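Long-range contacts in CocE/NonD family hydrolase (Staphylococcus aureus subsp. aureus COL, PDB 3III), which probably hydrolyses ester or amide bonds, being a CocE/NonD-family member with an alpha/beta-hydrolase domain related to X-Pro dipeptidyl-peptidases: residues A[422-427]-A[535-540]; A[206-211]-A[456-461]. All blocks are in the same frame, centred on the assembly; numbering follows the deposited sequence.

Contact 1: residues A[422-427]-A[535-540]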
ATOM      1  N   ASP A 422      -6.922  -8.535  27.972  1.00  9.17           N
ATOM      2  CA  ASP A 422      -6.361  -8.418  26.617  1.00  8.48           C
ATOM      3  C   ASP A 422      -5.264  -7.354  26.615  1.00  8.31           C
ATOM      4  O   ASP A 422      -5.120  -6.560  27.557  1.00  7.39           O
ATOM      5  CB  ASP A 422      -7.500  -8.074  25.665  1.00  8.16           C
ATOM      6  CG  ASP A 422      -7.243  -8.479  24.219  1.00  9.19           C
ATOM      7  OD1 ASP A 422      -6.103  -8.826  23.863  1.00  8.26           O
ATOM      8  OD2 ASP A 422      -8.216  -8.436  23.427  1.00 10.19           O
HETATM    9  N   MSE A 423      -4.450  -7.371  25.566  1.00  8.38           N
HETATM   10  CA  MSE A 423      -3.354  -6.450  25.425  1.00  9.33           C
HETATM   11  C   MSE A 423      -3.253  -5.989  23.967  1.00  7.97           C
HETATM   12  O   MSE A 423      -3.382  -6.788  23.061  1.00  7.68           O
HETATM   13  CB  MSE A 423      -2.034  -7.132  25.802  1.00 10.24           C
HETATM   14  CG  MSE A 423      -2.058  -7.722  27.177  1.00 12.84           C
HETATM   15 SE   MSE A 423      -0.513  -8.934  27.434  1.00 20.88          SE
HETATM   16  CE  MSE A 423       0.960  -7.557  27.626  1.00 10.25           C
ATOM     17  N   ASP A 424      -3.034  -4.701  23.778  1.00  7.32           N
ATOM     18  CA  ASP A 424      -2.666  -4.173  22.498  1.00  7.65           C
ATOM     19  C   ASP A 424      -1.171  -3.891  22.506  1.00  7.49           C
ATOM     20  O   ASP A 424      -0.719  -3.020  23.247  1.00  6.30           O
ATOM     21  CB  ASP A 424      -3.473  -2.894  22.188  1.00  7.86           C
ATOM     22  CG  ASP A 424      -4.936  -3.205  21.821  1.00  8.24           C
ATOM     23  OD1 ASP A 424      -5.160  -4.301  21.279  1.00  8.66           O
ATOM     24  OD2 ASP A 424      -5.832  -2.342  21.999  1.00 11.92           O
ATOM     25  N   LEU A 425      -0.430  -4.597  21.626  1.00  6.59           N
ATOM     26  CA  LEU A 425       1.023  -4.481  21.561  1.00  6.55           C
ATOM     27  C   LEU A 425       1.414  -3.758  20.251  1.00  7.31           C
ATOM     28  O   LEU A 425       0.914  -4.080  19.157  1.00  8.41           O
ATOM     29  CB  LEU A 425       1.685  -5.846  21.598  1.00  6.10           C
ATOM     30  CG  LEU A 425       1.444  -6.805  22.781  1.00  6.72           C
ATOM     31  CD1 LEU A 425       2.076  -8.206  22.529  1.00  5.64           C
ATOM     32  CD2 LEU A 425       2.007  -6.212  24.014  1.00  6.12           C
ATOM     33  N   PHE A 426       2.280  -2.773  20.419  1.00  6.82           N
ATOM     34  CA  PHE A 426       2.780  -1.935  19.361  1.00  5.14           C
ATOM     35  C   PHE A 426       4.264  -2.219  19.289  1.00  5.81           C
ATOM     36  O   PHE A 426       4.987  -2.039  20.260  1.00  6.40           O
ATOM     37  CB  PHE A 426       2.547  -0.467  19.705  1.00  6.16           C
ATOM     38  CG  PHE A 426       1.068  -0.055  19.718  1.00  6.82           C
ATOM     39  CD1 PHE A 426       0.550   0.705  18.717  1.00  8.08           C
ATOM     40  CD2 PHE A 426       0.220  -0.436  20.755  1.00  6.35           C
ATOM     41  CE1 PHE A 426      -0.820   1.079  18.675  1.00  9.73           C
ATOM     42  CE2 PHE A 426      -1.142  -0.035  20.752  1.00  6.89           C
ATOM     43  CZ  PHE A 426      -1.665   0.731  19.742  1.00  9.51           C
ATOM     44  N   ALA A 427       4.699  -2.748  18.164  1.00  6.70           N
ATOM     45  CA  ALA A 427       6.112  -3.050  17.926  1.00  6.82           C
ATOM     46  C   ALA A 427       6.704  -2.125  16.912  1.00  7.31           C
ATOM     47  O   ALA A 427       6.040  -1.657  15.957  1.00  7.84           O
ATOM     48  CB  ALA A 427       6.289  -4.456  17.496  1.00  6.42           C
ATOM     49  N   GLU A 535      -8.728   3.367  20.328  1.00  7.06           N
ATOM     50  CA  GLU A 535      -9.638   2.467  21.027  1.00  8.63           C
ATOM     51  C   GLU A 535      -8.877   1.206  21.426  1.00  9.71           C
ATOM     52  O   GLU A 535      -8.721   0.284  20.619  1.00 10.59           O
ATOM     53  CB  GLU A 535     -10.876   2.156  20.155  1.00  6.49           C
ATOM     54  CG  GLU A 535     -11.788   3.363  20.060  1.00  8.33           C
ATOM     55  CD  GLU A 535     -12.836   3.278  18.952  1.00  8.88           C
ATOM     56  OE1 GLU A 535     -13.033   2.202  18.347  1.00  9.78           O
ATOM     57  OE2 GLU A 535     -13.480   4.313  18.687  1.00 10.48           O
ATOM     58  N   THR A 536      -8.393   1.204  22.666  1.00  9.80           N
ATOM     59  CA  THR A 536      -7.433   0.208  23.161  1.00 11.64           C
ATOM     60  C   THR A 536      -8.072  -0.637  24.272  1.00 10.52           C
ATOM     61  O   THR A 536      -8.906  -0.133  25.013  1.00 10.13           O
ATOM     62  CB  THR A 536      -6.139   0.897  23.739  1.00 11.30           C
ATOM     63  OG1 THR A 536      -5.199  -0.100  24.094  1.00 15.33           O
ATOM     64  CG2 THR A 536      -6.471   1.696  24.999  1.00 15.23           C
ATOM     65  N   VAL A 537      -7.638  -1.901  24.389  1.00 10.89           N
ATOM     66  CA  VAL A 537      -7.958  -2.809  25.537  1.00 10.21           C
ATOM     67  C   VAL A 537      -6.969  -2.723  26.703  1.00  9.96           C
ATOM     68  O   VAL A 537      -7.155  -3.369  27.732  1.00 10.31           O
ATOM     69  CB  VAL A 537      -7.946  -4.311  25.096  1.00 10.92           C
ATOM     70  CG1 VAL A 537      -9.025  -4.601  24.062  1.00 10.05           C
ATOM     71  CG2 VAL A 537      -6.527  -4.716  24.555  1.00  8.72           C
ATOM     72  N   ASN A 538      -5.921  -1.927  26.547  1.00  9.12           N
ATOM     73  CA  ASN A 538      -4.876  -1.791  27.546  1.00  8.70           C
ATOM     74  C   ASN A 538      -5.282  -1.188  28.890  1.00  9.21           C
ATOM     75  O   ASN A 538      -5.946  -0.159  28.977  1.00 10.11           O
ATOM     76  CB  ASN A 538      -3.681  -1.014  26.984  1.00  7.52           C
ATOM     77  CG  ASN A 538      -2.878  -1.841  26.012  1.00  8.03           C
ATOM     78  OD1 ASN A 538      -2.963  -3.060  26.041  1.00  5.12           O
ATOM     79  ND2 ASN A 538      -2.102  -1.199  25.144  1.00  5.81           N
ATOM     80  N   LYS A 539      -4.842  -1.835  29.947  1.00  9.51           N
ATOM     81  CA  LYS A 539      -4.957  -1.261  31.283  1.00  9.81           C
ATOM     82  C   LYS A 539      -3.780  -1.771  32.096  1.00  9.86           C
ATOM     83  O   LYS A 539      -3.528  -2.980  32.150  1.00 10.72           O
ATOM     84  CB  LYS A 539      -6.289  -1.649  31.934  1.00 10.50           C
ATOM     85  CG  LYS A 539      -6.576  -0.919  33.254  1.00 13.39           C
ATOM     86  CD  LYS A 539      -7.853  -1.456  33.949  1.00 18.31           C
ATOM     87  CE  LYS A 539      -7.921  -1.089  35.443  1.00 20.91           C
ATOM     88  NZ  LYS A 539      -8.109   0.365  35.490  1.00 23.73           N
ATOM     89  N   GLY A 540      -3.048  -0.852  32.701  1.00  8.98           N
ATOM     90  CA  GLY A 540      -2.027  -1.236  33.679  1.00  9.33           C
ATOM     91  C   GLY A 540      -0.780  -1.802  33.054  1.00  8.90           C
ATOM     92  O   GLY A 540      -0.455  -1.473  31.916  1.00  8.82           O
TER
HETATM   93  O   HOH W   1      -3.591  -4.662  28.937  1.00  7.70           O

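Contact 2: residues A[206-211]-A[456-461]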
ATOM      1  N   GLY A 206      -3.311  -5.963  13.106  1.00  8.97           N
ATOM      2  CA  GLY A 206      -3.185  -7.005  14.136  1.00  8.33           C
ATOM      3  C   GLY A 206      -4.425  -7.162  14.972  1.00  7.87           C
ATOM      4  O   GLY A 206      -4.364  -7.607  16.116  1.00  6.16           O
ATOM      5  N   GLY A 207      -5.590  -6.839  14.395  1.00  6.36           N
ATOM      6  CA  GLY A 207      -6.802  -6.864  15.190  1.00  6.57           C
ATOM      7  C   GLY A 207      -7.137  -5.565  15.933  1.00  6.90           C
ATOM      8  O   GLY A 207      -8.224  -5.464  16.551  1.00  6.64           O
ATOM      9  N   ILE A 208      -6.230  -4.583  15.935  1.00  6.86           N
ATOM     10  CA  ILE A 208      -6.489  -3.312  16.677  1.00  7.21           C
ATOM     11  C   ILE A 208      -7.120  -2.351  15.643  1.00  8.04           C
ATOM     12  O   ILE A 208      -6.465  -2.050  14.637  1.00  7.86           O
ATOM     13  CB  ILE A 208      -5.179  -2.670  17.230  1.00  7.08           C
ATOM     14  CG1 ILE A 208      -4.326  -3.677  18.002  1.00  5.67           C
ATOM     15  CG2 ILE A 208      -5.484  -1.399  18.105  1.00  8.92           C
ATOM     16  CD1 ILE A 208      -2.906  -3.100  18.446  1.00  2.00           C
ATOM     17  N   PRO A 209      -8.329  -1.808  15.902  1.00  7.93           N
ATOM     18  CA  PRO A 209      -9.000  -0.952  14.938  1.00  8.21           C
ATOM     19  C   PRO A 209      -8.286   0.361  14.664  1.00  8.03           C
ATOM     20  O   PRO A 209      -7.808   1.012  15.586  1.00  7.99           O
ATOM     21  CB  PRO A 209     -10.384  -0.712  15.533  1.00  9.01           C
ATOM     22  CG  PRO A 209     -10.272  -1.050  16.927  1.00  9.29           C
ATOM     23  CD  PRO A 209      -9.072  -1.929  17.152  1.00  8.30           C
ATOM     24  N   ASP A 210      -8.197   0.718  13.390  1.00  7.32           N
ATOM     25  CA  ASP A 210      -7.626   1.992  12.984  1.00  7.32           C
ATOM     26  C   ASP A 210      -8.708   3.035  13.233  1.00  7.61           C
ATOM     27  O   ASP A 210      -9.753   3.044  12.584  1.00  7.99           O
ATOM     28  CB  ASP A 210      -7.220   1.978  11.547  1.00  8.56           C
ATOM     29  CG  ASP A 210      -6.620   3.352  11.056  1.00  9.37           C
ATOM     30  OD1 ASP A 210      -6.447   4.267  11.893  1.00  9.91           O
ATOM     31  OD2 ASP A 210      -6.430   3.531   9.812  1.00 12.61           O
ATOM     32  N   THR A 211      -8.437   3.934  14.147  1.00  8.39           N
ATOM     33  CA  THR A 211      -9.363   5.015  14.473  1.00  8.26           C
ATOM     34  C   THR A 211      -8.977   6.334  13.751  1.00  9.84           C
ATOM     35  O   THR A 211      -9.634   7.406  13.905  1.00 10.73           O
ATOM     36  CB  THR A 211      -9.374   5.248  15.957  1.00  9.21           C
ATOM     37  OG1 THR A 211      -8.074   5.669  16.393  1.00  7.63           O
ATOM     38  CG2 THR A 211      -9.837   3.993  16.681  1.00  7.88           C
ATOM     39  N   TRP A 456       1.841  -4.519  14.751  1.00  7.61           N
ATOM     40  CA  TRP A 456       0.824  -4.450  15.813  1.00  6.66           C
ATOM     41  C   TRP A 456       0.186  -5.798  16.107  1.00  7.30           C
ATOM     42  O   TRP A 456      -0.009  -6.621  15.199  1.00  8.91           O
ATOM     43  CB  TRP A 456      -0.310  -3.539  15.384  1.00  7.64           C
ATOM     44  CG  TRP A 456       0.043  -2.140  15.021  1.00  6.44           C
ATOM     45  CD1 TRP A 456      -0.070  -1.034  15.832  1.00  6.54           C
ATOM     46  CD2 TRP A 456       0.439  -1.656  13.745  1.00  7.42           C
ATOM     47  NE1 TRP A 456       0.295   0.085  15.154  1.00  5.53           N
ATOM     48  CE2 TRP A 456       0.591  -0.252  13.862  1.00  7.86           C
ATOM     49  CE3 TRP A 456       0.689  -2.264  12.512  1.00  6.77           C
ATOM     50  CZ2 TRP A 456       0.997   0.557  12.780  1.00  6.63           C
ATOM     51  CZ3 TRP A 456       1.113  -1.479  11.461  1.00 10.09           C
ATOM     52  CH2 TRP A 456       1.250  -0.060  11.611  1.00  7.28           C
ATOM     53  N   LEU A 457      -0.222  -6.032  17.347  1.00  7.84           N
ATOM     54  CA  LEU A 457      -1.067  -7.181  17.615  1.00  7.92           C
ATOM     55  C   LEU A 457      -1.942  -6.997  18.864  1.00  7.95           C
ATOM     56  O   LEU A 457      -1.458  -6.617  19.890  1.00  8.40           O
ATOM     57  CB  LEU A 457      -0.211  -8.422  17.831  1.00  8.01           C
ATOM     58  CG  LEU A 457      -0.986  -9.744  18.038  1.00  7.91           C
ATOM     59  CD1 LEU A 457      -1.740 -10.143  16.728  1.00  9.08           C
ATOM     60  CD2 LEU A 457      -0.045 -10.870  18.542  1.00  7.73           C
ATOM     61  N   ARG A 458      -3.209  -7.348  18.749  1.00  7.77           N
ATOM     62  CA  ARG A 458      -4.095  -7.510  19.894  1.00  8.33           C
ATOM     63  C   ARG A 458      -3.958  -8.981  20.305  1.00  8.54           C
ATOM     64  O   ARG A 458      -4.144  -9.932  19.509  1.00  7.16           O
ATOM     65  CB  ARG A 458      -5.513  -7.093  19.519  1.00  9.47           C
ATOM     66  CG  ARG A 458      -6.550  -7.270  20.645  1.00  7.79           C
ATOM     67  CD  ARG A 458      -7.819  -6.510  20.334  1.00  8.09           C
ATOM     68  NE  ARG A 458      -7.631  -5.077  20.541  1.00  7.25           N
ATOM     69  CZ  ARG A 458      -8.559  -4.157  20.367  1.00  8.77           C
ATOM     70  NH1 ARG A 458      -9.779  -4.470  19.973  1.00  8.71           N
ATOM     71  NH2 ARG A 458      -8.254  -2.893  20.576  1.00  9.25           N
ATOM     72  N   VAL A 459      -3.523  -9.180  21.540  1.00  8.99           N
ATOM     73  CA  VAL A 459      -3.097 -10.511  21.986  1.00  9.09           C
ATOM     74  C   VAL A 459      -4.237 -11.542  21.988  1.00  8.08           C
ATOM     75  O   VAL A 459      -4.013 -12.718  21.728  1.00  8.13           O
ATOM     76  CB  VAL A 459      -2.317 -10.386  23.342  1.00  8.70           C
ATOM     77  CG1 VAL A 459      -2.020 -11.751  23.987  1.00  7.27           C
ATOM     78  CG2 VAL A 459      -1.017  -9.575  23.087  1.00  7.58           C
ATOM     79  N   SER A 460      -5.474 -11.121  22.233  1.00  7.58           N
ATOM     80  CA  SER A 460      -6.610 -12.054  22.076  1.00  8.03           C
ATOM     81  C   SER A 460      -6.747 -12.583  20.615  1.00  7.74           C
ATOM     82  O   SER A 460      -7.357 -13.621  20.382  1.00  7.30           O
ATOM     83  CB  SER A 460      -7.927 -11.437  22.535  1.00  8.53           C
ATOM     84  OG  SER A 460      -8.291 -10.392  21.684  1.00  8.37           O
ATOM     85  N   HIS A 461      -6.094 -11.914  19.670  1.00  6.80           N
ATOM     86  CA  HIS A 461      -6.071 -12.347  18.261  1.00  6.77           C
ATOM     87  C   HIS A 461      -4.813 -13.101  17.849  1.00  6.06           C
ATOM     88  O   HIS A 461      -4.533 -13.269  16.644  1.00  6.92           O
ATOM     89  CB  HIS A 461      -6.201 -11.100  17.389  1.00  5.78           C
ATOM     90  CG  HIS A 461      -7.555 -10.472  17.449  1.00  5.54           C
ATOM     91  ND1 HIS A 461      -8.252 -10.065  16.319  1.00  6.87           N
ATOM     92  CD2 HIS A 461      -8.361 -10.209  18.502  1.00  6.10           C
ATOM     93  CE1 HIS A 461      -9.412  -9.550  16.685  1.00  8.47           C
ATOM     94  NE2 HIS A 461      -9.509  -9.631  18.006  1.00  5.47           N
TER

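Contact 1: residues A[422-427]-A[535-540]
D424 is gripped by N538 at its backbone and by V537 N at its carboxylate, with T536 OG1 close by. The amide of N538 spans both the backbone N and the carbonyl O of D424: OD1 accepts from D424 N at 2.8 Å and ND2 donates to D424 O at 3.0 Å, both bonds nearly straight. The ND2 bond lies in the plane of the amide and reaches a lone pair of the D424 carbonyl, whereas D424 N comes to OD1 tilted from the plane. A chi1 of -74° sets N538 CG beside its own backbone N, and the amide beyond it meets the start of strand 424-432, where its two bonds fix the rotation of its end.

The D424 side chain points to the same loop. V537 N donates to D424 OD2 at 3.0 Å from above the carboxylate plane, and T536 OG1 lies 3.1 Å from D424 OD2; OG1 also accepts from N538 N, closing an ST turn. The other oxygen, OD1, pairs with R458. V537 fills the tightest part: its CG2 lies 3.5 Å from D424 CG and 3.5 Å from M423 N, while D422 CB is 3.7 Å from the same methyl.

Outward from this wedge the contact is looser. T536, E535 and K539 are exposed to solvent, and the backbone of K539 meets D422 through water: one molecule donates to D422 O at 2.8 Å and accepts from K539 N, with a weak bond to N538 OD1. On the inner side, M423, just ahead of the strand, and L425 within it pack against strands 408-417 and 541-546. Such a strand, packed on one side against the facing sheet and held at its start by a loop, suits the jelly-roll-like beta-sandwich expected of the C-terminal domain in this family.

Contact 2: residues A[206-211]-A[456-461]
A tight beta-hairpin, strands 204-205 and 208-209, carries G206 and G207 at its turn onto the end of strand 447-458, where the hydrolase part of the chain meets the C-terminal beta-sandwich. Both glycines have positive phi, and their angles fit a type I' turn. The turn offers its carbonyl to the strand: R458 N donates to G206 O at 2.9 Å in an almost straight bond (173°), the donor being tilted from the carbonyl plane. A CA-H...O contact from G206 CA to W456 O, 3.4 Å, runs beside it, and H461 brings its ring against the second glycine, ND1 lying 3.7 Å from G207 CA. That ring is held by E481 at NE2 and H478 at ND1.

I208 then crosses W456 at about a right angle, its CD1 4.0 Å from W456 CB. The indole turns off to give NE1 to E517. R458 lies across the hairpin. Its chain runs extended through CD and bends at chi3 (-75°), which places NE; the salt bridge from NE to D424 OD1 fixes where the guanidinium lies, and NH2 has a second, weak partner in E535 O.

R458 CB packs on I208 CG1 at 3.9 Å, the guanidinium face lies over G207 O and I208 CA, and P209 CD approaches obliquely, 3.6 Å from NH2. The G207 carbonyl oxygen lies 3.9 Å from R458 NH1, over the face, and is not hydrogen-bonded to it. One backbone bond ties the turn to the strand, apolar contacts fill in around it, and the arginine's charge is probably balanced by the aspartate of the neighbouring strand, not by the hairpin.

In the fold
From the N terminus, the chain first passes through residues 206-211 in the hydrolase part, then through 422-427, 456-461 and 535-540 in the C-terminal part. Contact 2 closes a loop of 244 residues and contact 1 one of 107; their segments alternate, so the two loops cross. Contact 2 joins the two main parts of the fold, whereas contact 1 ties the loop before strand 541-546 to strand 424-432 inside the sandwich. Strands 424-432 and 447-458 are neighbours in one antiparallel sheet, which puts the centres about 8 Å apart. The D422-S460 pair, probably hydrogen-bonded, and the packing of F426 on W456 connect the two directly.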